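Local coordinates for protein benzyl alcohol dehydrogenase (Acinetobacter calcoaceticus, PDB 1F8F) that catalyses the NAD-dependent oxidation of benzyl alcohol, and probably of related aromatic alcohols, to the aldehyde, as a zinc-containing medium-chain alcohol dehydrogenase, at residues A17-Q22 against E350-A355. Sequence-based numbering, arbitrary orientation.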
loop_
_atom_site.group_PDB
_atom_site.type_symbol
_atom_site.label_atom_id
_atom_site.label_comp_id
_atom_site.label_asym_id
_atom_site.label_seq_id
_atom_site.Cartn_x
_atom_site.Cartn_y
_atom_site.Cartn_z
ATOM N N ALA A 17 -19.434 16.382 -39.098
ATOM C CA ALA A 17 -19.077 17.554 -39.885
ATOM C C ALA A 17 -17.633 17.972 -39.669
ATOM O O ALA A 17 -16.981 17.607 -38.702
ATOM C CB ALA A 17 -20.078 18.635 -39.516
ATOM N N ASP A 18 -17.065 18.719 -40.600
ATOM C CA ASP A 18 -15.708 19.239 -40.517
ATOM C C ASP A 18 -15.662 20.444 -39.586
ATOM O O ASP A 18 -16.616 21.226 -39.572
ATOM C CB ASP A 18 -15.295 19.735 -41.894
ATOM C CG ASP A 18 -14.471 18.859 -42.801
ATOM O OD1 ASP A 18 -14.300 17.641 -42.572
ATOM O OD2 ASP A 18 -13.954 19.468 -43.784
ATOM N N PHE A 19 -14.555 20.695 -38.911
ATOM C CA PHE A 19 -14.404 21.945 -38.147
ATOM C C PHE A 19 -14.466 23.110 -39.160
ATOM O O PHE A 19 -13.879 23.052 -40.270
ATOM C CB PHE A 19 -13.068 21.980 -37.391
ATOM C CG PHE A 19 -12.814 20.866 -36.413
ATOM C CD1 PHE A 19 -13.272 20.950 -35.093
ATOM C CD2 PHE A 19 -12.185 19.707 -36.808
ATOM C CE1 PHE A 19 -13.074 19.902 -34.222
ATOM C CE2 PHE A 19 -12.003 18.648 -35.916
ATOM C CZ PHE A 19 -12.459 18.740 -34.630
ATOM N N GLU A 20 -15.106 24.215 -38.802
ATOM C CA GLU A 20 -15.228 25.435 -39.585
ATOM C C GLU A 20 -14.946 26.605 -38.625
ATOM O O GLU A 20 -15.453 26.550 -37.495
ATOM C CB GLU A 20 -16.614 25.711 -40.154
ATOM C CG GLU A 20 -17.531 24.666 -40.716
ATOM C CD GLU A 20 -19.025 24.954 -40.632
ATOM O OE1 GLU A 20 -19.457 26.107 -40.353
ATOM O OE2 GLU A 20 -19.832 23.991 -40.828
ATOM N N LEU A 21 -14.240 27.631 -39.040
ATOM C CA LEU A 21 -13.945 28.747 -38.145
ATOM C C LEU A 21 -15.118 29.714 -38.090
ATOM O O LEU A 21 -15.697 29.987 -39.150
ATOM C CB LEU A 21 -12.635 29.408 -38.595
ATOM C CG LEU A 21 -11.357 28.614 -38.348
ATOM C CD1 LEU A 21 -10.097 29.407 -38.664
ATOM C CD2 LEU A 21 -11.293 28.048 -36.933
ATOM N N GLN A 22 -15.544 30.185 -36.930
ATOM C CA GLN A 22 -16.706 31.054 -36.805
ATOM C C GLN A 22 -16.417 32.215 -35.870
ATOM O O GLN A 22 -15.460 32.118 -35.104
ATOM C CB GLN A 22 -17.943 30.285 -36.323
ATOM C CG GLN A 22 -18.658 29.396 -37.293
ATOM C CD GLN A 22 -19.878 28.623 -36.877
ATOM O OE1 GLN A 22 -20.540 28.845 -35.851
ATOM N NE2 GLN A 22 -20.304 27.628 -37.663
ATOM N N GLU A 350 -5.598 24.508 -40.730
ATOM C CA GLU A 350 -5.328 23.161 -41.210
ATOM C C GLU A 350 -5.857 22.107 -40.229
ATOM O O GLU A 350 -5.591 20.905 -40.325
ATOM C CB GLU A 350 -3.847 22.921 -41.469
ATOM C CG GLU A 350 -3.122 23.969 -42.303
ATOM C CD GLU A 350 -1.611 23.890 -42.249
ATOM O OE1 GLU A 350 -0.994 23.623 -41.192
ATOM O OE2 GLU A 350 -0.991 24.081 -43.333
ATOM N N ILE A 351 -6.722 22.494 -39.313
ATOM C CA ILE A 351 -7.264 21.636 -38.264
ATOM C C ILE A 351 -7.945 20.402 -38.818
ATOM O O ILE A 351 -7.618 19.327 -38.279
ATOM C CB ILE A 351 -8.097 22.460 -37.272
ATOM C CG1 ILE A 351 -8.399 21.609 -36.020
ATOM C CG2 ILE A 351 -9.390 22.925 -37.949
ATOM C CD1 ILE A 351 -9.377 22.237 -35.047
ATOM N N ASN A 352 -8.729 20.405 -39.879
ATOM C CA ASN A 352 -9.271 19.209 -40.520
ATOM C C ASN A 352 -8.257 18.198 -41.054
ATOM O O ASN A 352 -8.529 16.998 -41.125
ATOM C CB ASN A 352 -10.141 19.584 -41.740
ATOM C CG ASN A 352 -11.450 20.102 -41.166
ATOM O OD1 ASN A 352 -12.136 19.307 -40.481
ATOM N ND2 ASN A 352 -11.636 21.393 -41.444
ATOM N N GLN A 353 -7.086 18.654 -41.479
ATOM C CA GLN A 353 -5.974 17.853 -41.930
ATOM C C GLN A 353 -5.238 17.224 -40.731
ATOM O O GLN A 353 -4.704 16.136 -40.828
ATOM C CB GLN A 353 -4.899 18.659 -42.675
ATOM C CG GLN A 353 -3.783 17.748 -43.193
ATOM C CD GLN A 353 -4.152 17.097 -44.505
ATOM O OE1 GLN A 353 -4.478 17.876 -45.402
ATOM N NE2 GLN A 353 -4.077 15.782 -44.621
ATOM N N ALA A 354 -5.294 17.923 -39.595
ATOM C CA ALA A 354 -4.676 17.348 -38.398
ATOM C C ALA A 354 -5.481 16.097 -38.004
ATOM O O ALA A 354 -4.853 15.077 -37.692
ATOM C CB ALA A 354 -4.539 18.375 -37.298
ATOM N N ALA A 355 -6.798 16.102 -38.098
ATOM C CA ALA A 355 -7.558 14.892 -37.807
ATOM C C ALA A 355 -7.167 13.715 -38.704
ATOM O O ALA A 355 -6.841 12.626 -38.190
ATOM C CB ALA A 355 -9.047 15.124 -37.868
#
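Asn352 ND2, in the first turn of helix 351-360, gives a hydrogen bond of 3.0 Å to Phe19 O. The bond is nearly straight, 172° at the hydrogen, lies close to the amide plane of Asn352 and is directed at a lone pair of Phe19 O. The return bond, from Phe19 N to Asn352 OD1, is longer and more bent, at 3.2 Å, though it too uses a lone pair. With CG anti to its own carbonyl carbon (chi1 -76°), Asn352 extends its amide to the loop that leads into strand 20-26. The carboxylate of Asp18 stacks on this amide, the two planes 25° apart and Asp18 CG 3.3 Å from Asn352 OD1. Asp18 OD1 lies close to Asn352 OD1, but both are acceptors and form no bond.

Beside the polar pair lies a buried apolar one. Ile351 CD1 sits over one face of the Phe19 ring, 4.1 Å from the centroid and offset toward the rim, in a CH-pi contact, while its CG2 meets Phe19 CB at 3.8 Å. Asn352 OD1 approaches the ring at its edge, near CD2. Ile351 also touches Ile368 of strand 365-369, and Phe19 packs on Thr12, in the loop joining strands 5-11 and 20-26. The contact thus joins the N-terminal hairpin to a C-terminal helix that packs on the catalytic-domain sheet. Two bonds in opposite directions leave the amide little freedom to flip, and they pair both backbone polar atoms of a buried residue just before its strand begins.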